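Local coordinates for protein TRAP dicarboxylate transporter-DctP subunit (Desulfovibrio desulfuricans subsp. desulfuricans, PDB 4NHB) that binds sn-glycerol-3-phosphate as a periplasmic solute-binding protein and probably delivers it to a TRAP transporter for uptake, at residues M36-E39 with G40-E43; Q65-P68 with N69-G73; G124-F127 with D128-E132; V317-A320 with Q321-D325. All blocks are in the same frame, centred on the assembly; numbering follows the deposited sequence.

Contact 1: residues M36-E39 with G40-E43. With G3P (sn-glycerol-3-phosphate), chain P.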
loop_
_atom_site.group_PDB
_atom_site.type_symbol
_atom_site.label_atom_id
_atom_site.label_comp_id
_atom_site.label_asym_id
_atom_site.label_seq_id
_atom_site.Cartn_x
_atom_site.Cartn_y
_atom_site.Cartn_z
ATOM N N MET A 36 0.571 8.226 -5.746
ATOM C CA MET A 36 1.959 7.851 -5.989
ATOM C C MET A 36 2.054 6.796 -7.057
ATOM O O MET A 36 3.166 6.356 -7.377
ATOM C CB MET A 36 2.631 7.335 -4.694
ATOM C CG MET A 36 2.007 6.067 -4.154
ATOM S SD MET A 36 2.899 5.411 -2.680
ATOM C CE MET A 36 4.390 4.782 -3.459
ATOM N N LYS A 37 0.905 6.409 -7.629
ATOM C CA LYS A 37 0.872 5.285 -8.567
ATOM C C LYS A 37 0.392 5.685 -9.969
ATOM O O LYS A 37 -0.304 6.689 -10.154
ATOM C CB LYS A 37 0.043 4.095 -8.029
ATOM C CG LYS A 37 0.508 3.490 -6.713
ATOM C CD LYS A 37 1.950 2.918 -6.798
ATOM C CE LYS A 37 2.410 2.371 -5.442
ATOM N NZ LYS A 37 3.687 1.584 -5.544
ATOM N N PRO A 38 0.809 4.927 -10.985
ATOM C CA PRO A 38 0.329 5.217 -12.335
ATOM C C PRO A 38 -1.159 4.824 -12.562
ATOM O O PRO A 38 -1.805 4.132 -11.762
ATOM C CB PRO A 38 1.270 4.411 -13.217
ATOM C CG PRO A 38 1.675 3.318 -12.370
ATOM C CD PRO A 38 1.768 3.818 -10.969
ATOM N N GLU A 39 -1.696 5.308 -13.669
ATOM C CA GLU A 39 -3.027 4.918 -14.119
ATOM C C GLU A 39 -3.056 3.413 -14.299
ATOM O O GLU A 39 -2.038 2.816 -14.610
ATOM C CB GLU A 39 -3.351 5.613 -15.433
ATOM C CG GLU A 39 -3.507 7.101 -15.294
ATOM C CD GLU A 39 -4.812 7.480 -14.616
ATOM O OE1 GLU A 39 -5.735 6.643 -14.614
ATOM O OE2 GLU A 39 -4.904 8.593 -14.069
ATOM N N GLY A 40 -4.222 2.821 -14.034
ATOM C CA GLY A 40 -4.477 1.397 -14.149
ATOM C C GLY A 40 -3.958 0.597 -12.972
ATOM O O GLY A 40 -4.033 -0.608 -12.980
ATOM N N GLU A 41 -3.403 1.270 -11.972
ATOM C CA GLU A 41 -2.891 0.587 -10.776
ATOM C C GLU A 41 -3.965 0.745 -9.693
ATOM O O GLU A 41 -4.661 1.767 -9.648
ATOM C CB GLU A 41 -1.547 1.198 -10.377
ATOM C CG GLU A 41 -0.602 0.291 -9.562
ATOM C CD GLU A 41 -0.731 0.492 -8.059
ATOM O OE1 GLU A 41 0.152 0.014 -7.297
ATOM O OE2 GLU A 41 -1.763 1.051 -7.626
ATOM N N PRO A 42 -4.136 -0.277 -8.828
ATOM C CA PRO A 42 -5.292 -0.212 -7.922
ATOM C C PRO A 42 -5.440 1.050 -7.091
ATOM O O PRO A 42 -6.594 1.447 -6.944
ATOM C CB PRO A 42 -5.146 -1.448 -7.038
ATOM C CG PRO A 42 -4.339 -2.436 -7.901
ATOM C CD PRO A 42 -3.429 -1.570 -8.766
ATOM N N GLU A 43 -4.361 1.687 -6.615
ATOM C CA GLU A 43 -4.496 2.930 -5.841
ATOM C C GLU A 43 -5.218 3.992 -6.676
ATOM O O GLU A 43 -6.235 4.580 -6.260
ATOM C CB GLU A 43 -3.138 3.426 -5.368
ATOM C CG GLU A 43 -3.236 4.639 -4.446
ATOM C CD GLU A 43 -1.901 5.303 -4.192
ATOM O OE1 GLU A 43 -1.437 6.167 -4.987
ATOM O OE2 GLU A 43 -1.344 5.021 -3.137
HETATM O O1 G3P P . 2.415 0.955 1.645
HETATM C C1 G3P P . 3.786 1.114 1.426
HETATM C C2 G3P P . 4.127 0.787 -0.033
HETATM O O2 G3P P . 3.395 1.634 -0.877
HETATM C C3 G3P P . 5.633 0.990 -0.263
HETATM O O1P G3P P . 6.045 0.175 -1.314
HETATM O O4P G3P P . 4.800 1.229 -3.121
HETATM O O2P G3P P . 7.150 2.055 -2.596
HETATM O O3P G3P P . 6.831 -0.150 -3.716
HETATM P P G3P P . 6.219 0.879 -2.771
HETATM O O HOH W 1 -1.906 7.227 -7.398
#
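Glu43 OE1 accepts two hydrogen bonds: from Met36 N at 3.0 Å, almost straight (173°) and nearly along the C-O axis, and from water 1 at 2.7 Å. The same water accepts from Lys37 N, so one carboxylate oxygen holds two successive backbone amides, one directly and one through water. Glu43 reaches them on an extended chain, its CG anti to the backbone N (chi1 -174°). Its other oxygen, OE2, bonds His238, itself a ligand-binding residue, which makes Glu43 a second-shell support of the site.

Lys37 runs obliquely over the carboxylate of Glu41, with CG 3.5 Å from Glu41 CD. Bent at chi2 (-61°) and extended beyond, it carries its ammonium past Glu41 to the ligand, where NZ donates to phosphate oxygen O4P of G3P at 2.7 Å. Asp215 forms a salt bridge with the same NZ, and Phe194 a cation-pi contact. Met36 brings CE to 3.6 Å from O4P of G3P.

Pro38 to Glu41 form a type II turn, closed by Glu41 N to Pro38 O at 3.3 Å, with Gly40 taking the positive phi. Glu41 then caps helix 42-57, its OE2 accepting from Glu43 N at 2.9 Å. Such a strand-loop-helix connection lining the ligand cleft belongs to the periplasmic binding protein fold.

Contact 2: residues Q65-P68 with N69-G73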
loop_
_atom_site.group_PDB
_atom_site.type_symbol
_atom_site.label_atom_id
_atom_site.label_comp_id
_atom_site.label_asym_id
_atom_site.label_seq_id
_atom_site.Cartn_x
_atom_site.Cartn_y
_atom_site.Cartn_z
ATOM N N GLN A 65 -10.286 16.285 -8.084
ATOM C CA GLN A 65 -9.212 16.259 -9.053
ATOM C C GLN A 65 -8.105 15.351 -8.580
ATOM O O GLN A 65 -7.529 15.576 -7.514
ATOM C CB GLN A 65 -8.660 17.670 -9.294
ATOM C CG GLN A 65 -9.664 18.533 -10.080
ATOM C CD GLN A 65 -9.253 19.991 -10.195
ATOM O OE1 GLN A 65 -8.088 20.332 -10.067
ATOM N NE2 GLN A 65 -10.229 20.858 -10.414
ATOM N N VAL A 66 -7.777 14.371 -9.416
ATOM C CA VAL A 66 -6.870 13.302 -9.060
ATOM C C VAL A 66 -5.517 13.542 -9.682
ATOM O O VAL A 66 -5.412 13.726 -10.887
ATOM C CB VAL A 66 -7.426 11.950 -9.525
ATOM C CG1 VAL A 66 -6.382 10.863 -9.328
ATOM C CG2 VAL A 66 -8.721 11.670 -8.774
ATOM N N PHE A 67 -4.488 13.582 -8.835
ATOM C CA PHE A 67 -3.099 13.742 -9.275
ATOM C C PHE A 67 -2.234 12.539 -8.944
ATOM O O PHE A 67 -1.538 12.522 -7.931
ATOM C CB PHE A 67 -2.490 14.965 -8.599
ATOM C CG PHE A 67 -3.229 16.265 -8.896
ATOM C CD1 PHE A 67 -4.315 16.655 -8.132
ATOM C CD2 PHE A 67 -2.830 17.078 -9.950
ATOM C CE1 PHE A 67 -4.971 17.813 -8.407
ATOM C CE2 PHE A 67 -3.471 18.243 -10.215
ATOM C CZ PHE A 67 -4.535 18.627 -9.462
ATOM N N PRO A 68 -2.276 11.506 -9.787
ATOM C CA PRO A 68 -1.539 10.286 -9.456
ATOM C C PRO A 68 -0.073 10.341 -9.812
ATOM O O PRO A 68 0.444 11.358 -10.272
ATOM C CB PRO A 68 -2.191 9.255 -10.383
ATOM C CG PRO A 68 -2.487 10.019 -11.560
ATOM C CD PRO A 68 -2.803 11.437 -11.151
ATOM N N ASN A 69 0.595 9.214 -9.607
ATOM C CA ASN A 69 1.960 9.023 -10.090
ATOM C C ASN A 69 2.922 10.144 -9.609
ATOM O O ASN A 69 3.771 10.654 -10.356
ATOM C CB ASN A 69 1.921 8.897 -11.613
ATOM C CG ASN A 69 3.133 8.181 -12.153
ATOM O OD1 ASN A 69 3.794 7.422 -11.435
ATOM N ND2 ASN A 69 3.472 8.467 -13.397
ATOM N N SER A 70 2.765 10.539 -8.346
ATOM C CA SER A 70 3.596 11.563 -7.751
ATOM C C SER A 70 3.584 12.906 -8.523
ATOM O O SER A 70 4.483 13.714 -8.385
ATOM C CB SER A 70 5.023 11.030 -7.574
ATOM O OG SER A 70 5.037 10.000 -6.594
ATOM N N GLN A 71 2.529 13.160 -9.283
ATOM C CA GLN A 71 2.350 14.469 -9.946
ATOM C C GLN A 71 2.412 15.692 -9.032
ATOM O O GLN A 71 2.799 16.767 -9.481
ATOM C CB GLN A 71 1.058 14.512 -10.730
ATOM C CG GLN A 71 1.178 13.937 -12.124
ATOM C CD GLN A 71 -0.176 13.751 -12.772
ATOM O OE1 GLN A 71 -1.112 14.513 -12.523
ATOM N NE2 GLN A 71 -0.293 12.717 -13.601
ATOM N N LEU A 72 2.013 15.569 -7.780
ATOM C CA LEU A 72 2.112 16.721 -6.858
ATOM C C LEU A 72 3.205 16.480 -5.866
ATOM O O LEU A 72 3.121 16.914 -4.715
ATOM C CB LEU A 72 0.788 16.979 -6.131
ATOM C CG LEU A 72 -0.318 17.521 -7.053
ATOM C CD1 LEU A 72 -1.612 17.736 -6.315
ATOM C CD2 LEU A 72 0.153 18.810 -7.686
ATOM N N GLY A 73 4.215 15.734 -6.293
ATOM C CA GLY A 73 5.279 15.319 -5.388
ATOM C C GLY A 73 5.223 13.854 -4.939
ATOM O O GLY A 73 4.233 13.134 -5.130
HETATM O O HOH W 2 -3.823 14.490 -12.956
#
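Leu72 lays its CD1 methyl over one face of the Phe67 ring, 3.7 Å from the centroid and 25° off the ring normal, a CH-pi contact. The methyl is displaced toward the rim on the CB side, so that its nearest ring atoms include Phe67 CG at 3.4 Å, while Leu72 CG rests against Phe67 CB. Both residues place CG beside their own backbone N (chi1 -59° for Phe67 and -70° for Leu72), and in these conformations the ring and the isobutyl group meet across the turn. Leu72 also touches Ala34, and Phe67 touches Lys32, both on the neighbouring strand 30-34.

Gln71 turns back along Pro68, the two side chains side by side and pointing the same way. Its chain is extended beyond CG, which carries the amide to the proline ring: NE2 comes to 3.7 Å from Pro68 CD, and OE1 lies 3.9 Å from Phe67 CA. OE1 accepts from water 2 at 2.7 Å, and that water donates equally closely to Val66 O, so the glutamine is linked to the strand end through a single solvent molecule.

The backbone that carries these side chains makes a type I' turn from Pro68 to Gln71, in which Asn69 and Ser70 both have positive phi. Gln71 N donates to Pro68 O at 2.9 Å, closing the turn. A type I turn follows at once, closed by Gly73 N to Ser70 O. The chemistry therefore divides: an apolar leucine-phenylalanine pair on one side of the strand end, and on the other an amide whose oxygen is hydrogen-bonded to a bridging water.

Contact 3: residues G124-F127 with D128-E132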
loop_
_atom_site.group_PDB
_atom_site.type_symbol
_atom_site.label_atom_id
_atom_site.label_comp_id
_atom_site.label_asym_id
_atom_site.label_seq_id
_atom_site.Cartn_x
_atom_site.Cartn_y
_atom_site.Cartn_z
ATOM N N GLY A 124 -12.527 -4.453 10.113
ATOM C CA GLY A 124 -12.914 -4.873 11.438
ATOM C C GLY A 124 -12.041 -4.204 12.476
ATOM O O GLY A 124 -11.573 -3.058 12.303
ATOM N N LYS A 125 -11.790 -4.937 13.545
ATOM C CA LYS A 125 -11.195 -4.379 14.743
ATOM C C LYS A 125 -9.702 -4.064 14.531
ATOM O O LYS A 125 -9.149 -3.200 15.196
ATOM C CB LYS A 125 -11.361 -5.366 15.907
ATOM C CG LYS A 125 -11.007 -4.804 17.288
ATOM C CD LYS A 125 -12.053 -3.789 17.801
ATOM C CE LYS A 125 -11.712 -3.256 19.210
ATOM N NZ LYS A 125 -11.185 -4.328 20.097
ATOM N N THR A 126 -9.050 -4.788 13.628
ATOM C CA THR A 126 -7.607 -4.606 13.434
ATOM C C THR A 126 -7.312 -3.166 12.968
ATOM O O THR A 126 -6.420 -2.489 13.485
ATOM C CB THR A 126 -7.042 -5.577 12.419
ATOM O OG1 THR A 126 -7.325 -6.926 12.819
ATOM C CG2 THR A 126 -5.533 -5.393 12.320
ATOM N N PHE A 127 -8.071 -2.716 11.974
ATOM C CA PHE A 127 -7.949 -1.352 11.479
ATOM C C PHE A 127 -8.256 -0.327 12.550
ATOM O O PHE A 127 -7.577 0.688 12.671
ATOM C CB PHE A 127 -8.928 -1.146 10.330
ATOM C CG PHE A 127 -8.907 0.249 9.750
ATOM C CD1 PHE A 127 -8.070 0.553 8.709
ATOM C CD2 PHE A 127 -9.759 1.243 10.232
ATOM C CE1 PHE A 127 -8.063 1.819 8.171
ATOM C CE2 PHE A 127 -9.735 2.516 9.696
ATOM C CZ PHE A 127 -8.900 2.797 8.674
ATOM N N ASP A 128 -9.320 -0.570 13.309
ATOM C CA ASP A 128 -9.680 0.338 14.397
ATOM C C ASP A 128 -8.530 0.475 15.396
ATOM O O ASP A 128 -8.174 1.591 15.767
ATOM C CB ASP A 128 -10.933 -0.149 15.131
ATOM C CG ASP A 128 -12.199 0.007 14.308
ATOM O OD1 ASP A 128 -12.140 0.540 13.187
ATOM O OD2 ASP A 128 -13.265 -0.426 14.786
ATOM N N LEU A 129 -7.931 -0.651 15.799
ATOM C CA LEU A 129 -6.837 -0.613 16.775
ATOM C C LEU A 129 -5.639 0.151 16.224
ATOM O O LEU A 129 -5.033 0.933 16.930
ATOM C CB LEU A 129 -6.412 -2.020 17.204
ATOM C CG LEU A 129 -7.451 -2.730 18.075
ATOM C CD1 LEU A 129 -7.195 -4.217 18.133
ATOM C CD2 LEU A 129 -7.382 -2.115 19.460
ATOM N N ILE A 130 -5.329 -0.060 14.950
ATOM C CA ILE A 130 -4.172 0.564 14.329
ATOM C C ILE A 130 -4.370 2.072 14.194
ATOM O O ILE A 130 -3.435 2.836 14.337
ATOM C CB ILE A 130 -3.910 -0.041 12.912
ATOM C CG1 ILE A 130 -3.164 -1.373 13.040
ATOM C CG2 ILE A 130 -3.198 0.979 12.077
ATOM C CD1 ILE A 130 -3.316 -2.352 11.829
ATOM N N ASN A 131 -5.607 2.472 13.902
ATOM C CA ASN A 131 -5.953 3.842 13.631
ATOM C C ASN A 131 -6.262 4.682 14.851
ATOM O O ASN A 131 -6.313 5.912 14.756
ATOM C CB ASN A 131 -7.133 3.865 12.677
ATOM C CG ASN A 131 -7.124 5.071 11.779
ATOM O OD1 ASN A 131 -8.041 5.900 11.837
ATOM N ND2 ASN A 131 -6.081 5.199 10.950
ATOM N N GLU A 132 -6.472 4.038 15.998
ATOM C CA GLU A 132 -6.702 4.789 17.230
ATOM C C GLU A 132 -5.581 5.767 17.493
ATOM O O GLU A 132 -4.432 5.368 17.629
ATOM C CB GLU A 132 -6.810 3.854 18.445
ATOM C CG GLU A 132 -8.208 3.681 18.938
ATOM C CD GLU A 132 -8.835 4.999 19.291
ATOM O OE1 GLU A 132 -8.095 5.897 19.760
ATOM O OE2 GLU A 132 -10.059 5.140 19.079
HETATM O O HOH W 3 -12.761 -1.244 10.668
#
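Phe127 and Asn131 lie side by side one helical turn apart, pointing the same way, and the aromatic side chain can be followed outward from the helix. Its CB sits 3.1 Å from Asp128 N, the next amide, and CG lies 3.7 Å from the same nitrogen. CG is anti to the backbone N (chi1 179°), which directs the ring onward along the helix, toward Asn131. CD2 then passes the Asp128 side chain, whose OD1 lies in the ring plane at the edge, 3.9 Å from that carbon. Farther out, CE2 meets Asn131 CB at 4.2 Å, with the methylene over one ring face and the ring and amide planes only 18° apart. Beyond the helix the ring packs on Ala145, and Asn131 ND2 is bonded to Thr142.

The carboxylate of Asp128 is turned 66° from the ring. Water 3 links it to the start of the helix, donating to Asp128 OD1 at 3.1 Å and to Gly124 O at 2.7 Å; Gly124 is the N-cap residue.

Aliphatic pairs continue round the helix. Thr126 CG2 meets Ile130 CD1 at 3.8 Å, the two chains side by side, while Thr126 OG1 bonds Ser326 on helix 320-329. The Lys125 and Leu129 side chains cross obliquely, with Lys125 CG against Leu129 CD1.

Three backbone bonds run through the turn: Leu129 N to Lys125 O, Ile130 N to Thr126 O and Asn131 N to Phe127 O, the first at 2.9 Å. Water 3 thus supplies hydrogens to two acceptors that would otherwise probably repel, while the Thr126-Ile130 and Lys125-Leu129 contacts are apolar.

Contact 4: residues V317-A320 with Q321-D325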
loop_
_atom_site.group_PDB
_atom_site.type_symbol
_atom_site.label_atom_id
_atom_site.label_comp_id
_atom_site.label_asym_id
_atom_site.label_seq_id
_atom_site.Cartn_x
_atom_site.Cartn_y
_atom_site.Cartn_z
ATOM N N VAL A 317 5.382 -0.069 18.734
ATOM C CA VAL A 317 3.925 0.083 18.865
ATOM C C VAL A 317 3.440 -0.449 20.207
ATOM O O VAL A 317 3.544 -1.659 20.455
ATOM C CB VAL A 317 3.188 -0.692 17.775
ATOM C CG1 VAL A 317 1.657 -0.423 17.849
ATOM C CG2 VAL A 317 3.728 -0.318 16.406
ATOM N N PRO A 318 2.917 0.451 21.068
ATOM C CA PRO A 318 2.486 0.146 22.437
ATOM C C PRO A 318 1.505 -1.013 22.486
ATOM O O PRO A 318 1.664 -1.919 23.311
ATOM C CB PRO A 318 1.819 1.453 22.882
ATOM C CG PRO A 318 2.574 2.514 22.160
ATOM C CD PRO A 318 2.860 1.903 20.803
ATOM N N ASN A 319 0.524 -1.001 21.589
ATOM C CA ASN A 319 -0.506 -2.032 21.577
ATOM C C ASN A 319 -0.292 -3.083 20.477
ATOM O O ASN A 319 -1.249 -3.562 19.915
ATOM C CB ASN A 319 -1.916 -1.394 21.467
ATOM C CG ASN A 319 -2.142 -0.647 20.137
ATOM O OD1 ASN A 319 -1.195 -0.186 19.494
ATOM N ND2 ASN A 319 -3.406 -0.526 19.731
ATOM N N ALA A 320 0.960 -3.448 20.188
ATOM C CA ALA A 320 1.252 -4.384 19.097
ATOM C C ALA A 320 0.584 -5.740 19.314
ATOM O O ALA A 320 -0.055 -6.289 18.403
ATOM C CB ALA A 320 2.775 -4.566 18.916
ATOM N N GLN A 321 0.717 -6.293 20.513
ATOM C CA GLN A 321 0.123 -7.609 20.764
ATOM C C GLN A 321 -1.371 -7.640 20.510
ATOM O O GLN A 321 -1.905 -8.652 20.029
ATOM C CB GLN A 321 0.396 -8.094 22.186
ATOM C CG GLN A 321 0.066 -9.578 22.365
ATOM C CD GLN A 321 0.804 -10.457 21.367
ATOM O OE1 GLN A 321 2.032 -10.473 21.330
ATOM N NE2 GLN A 321 0.059 -11.174 20.542
ATOM N N ALA A 322 -2.065 -6.556 20.828
ATOM C CA ALA A 322 -3.511 -6.540 20.690
ATOM C C ALA A 322 -3.855 -6.499 19.211
ATOM O O ALA A 322 -4.791 -7.152 18.742
ATOM C CB ALA A 322 -4.104 -5.326 21.398
ATOM N N ILE A 323 -3.074 -5.713 18.479
ATOM C CA ILE A 323 -3.283 -5.585 17.063
ATOM C C ILE A 323 -3.107 -6.945 16.410
ATOM O O ILE A 323 -3.959 -7.377 15.640
ATOM C CB ILE A 323 -2.345 -4.490 16.462
ATOM C CG1 ILE A 323 -2.785 -3.118 16.979
ATOM C CG2 ILE A 323 -2.390 -4.494 14.904
ATOM C CD1 ILE A 323 -1.822 -2.018 16.705
ATOM N N LEU A 324 -1.998 -7.619 16.715
ATOM C CA LEU A 324 -1.716 -8.932 16.160
ATOM C C LEU A 324 -2.836 -9.913 16.521
ATOM O O LEU A 324 -3.331 -10.677 15.678
ATOM C CB LEU A 324 -0.381 -9.448 16.722
ATOM C CG LEU A 324 0.884 -8.674 16.342
ATOM C CD1 LEU A 324 2.069 -9.206 17.098
ATOM C CD2 LEU A 324 1.122 -8.787 14.880
ATOM N N ASP A 325 -3.222 -9.894 17.788
ATOM C CA ASP A 325 -4.302 -10.747 18.277
ATOM C C ASP A 325 -5.599 -10.537 17.491
ATOM O O ASP A 325 -6.317 -11.510 17.205
ATOM C CB ASP A 325 -4.581 -10.480 19.763
ATOM C CG ASP A 325 -3.554 -11.107 20.692
ATOM O OD1 ASP A 325 -2.747 -11.958 20.268
ATOM O OD2 ASP A 325 -3.563 -10.735 21.875
#
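Asn319 and Ile323 meet where a type I turn, Val317 to Ala320, leads into helix 320-329, with Asn319 at the N-cap position. The Asn319 side chain makes no capping bond; its backbone carbonyl begins the helical hydrogen bonds.

Hydrogen bonds of the main chain come first. Asn319 O accepts from Ile323 N at 3.2 Å, in the carbonyl plane, and weakly from Ala322 N, whose N-H angle is only 126°. One residue later, Ala320 O accepts from Leu324 N at 2.9 Å and 174°, a much straighter bond. The preceding turn is closed by Ala320 N to Val317 O. Together these bonds carry the chain directly from the turn into helix.

Apolar contacts gather on Ile323. Its CG1 stands beside the backbone N (chi1 -68°) and the chain continues extended, taking CD1 back over the start of the helix. There CD1 lies 4.0 Å from Val317 CG1, the two side chains crossing at about a right angle. The Asn319 amide passes obliquely by the same methyl, Asn319 OD1 coming to 3.4 Å from Ile323 CD1. Ile323 also packs against Leu129 and Ile130 of helix 125-131, whereas Leu324 touches Trp310 and Tyr314.

Polar side chains pair along the exposed flank. Gln321 is bent at chi2, and its OE1 bonds Tyr314 OH. The other end of the amide, NE2, donates to Asp325 OD1 at 2.9 Å; the carboxylate oxygen lies in the glutamine amide plane, but the donor stands above the carboxylate plane.

In the fold
From the N terminus, contact 1 forms the loop between strand 30-34 and helix 42-57, and contact 2 the turns that lead from strand 63-67 toward helix 75-84. The two touch, Lys37 O lying 3.2 Å from Pro68 CB, so the loops leaving two adjacent parallel strands pack together, the first of them lining the ligand pocket. Contacts 3 and 4 lie on the opposite side of the chain's centre from contact 1. Helix 125-131 and the start of helix 320-329 meet there, with Ile130 CG1 3.7 Å from Ile323 CG2, tying a C-terminal helix to an earlier one. All four follow in series without nesting or crossing; contacts 1 and 4 have centres about 31 Å apart.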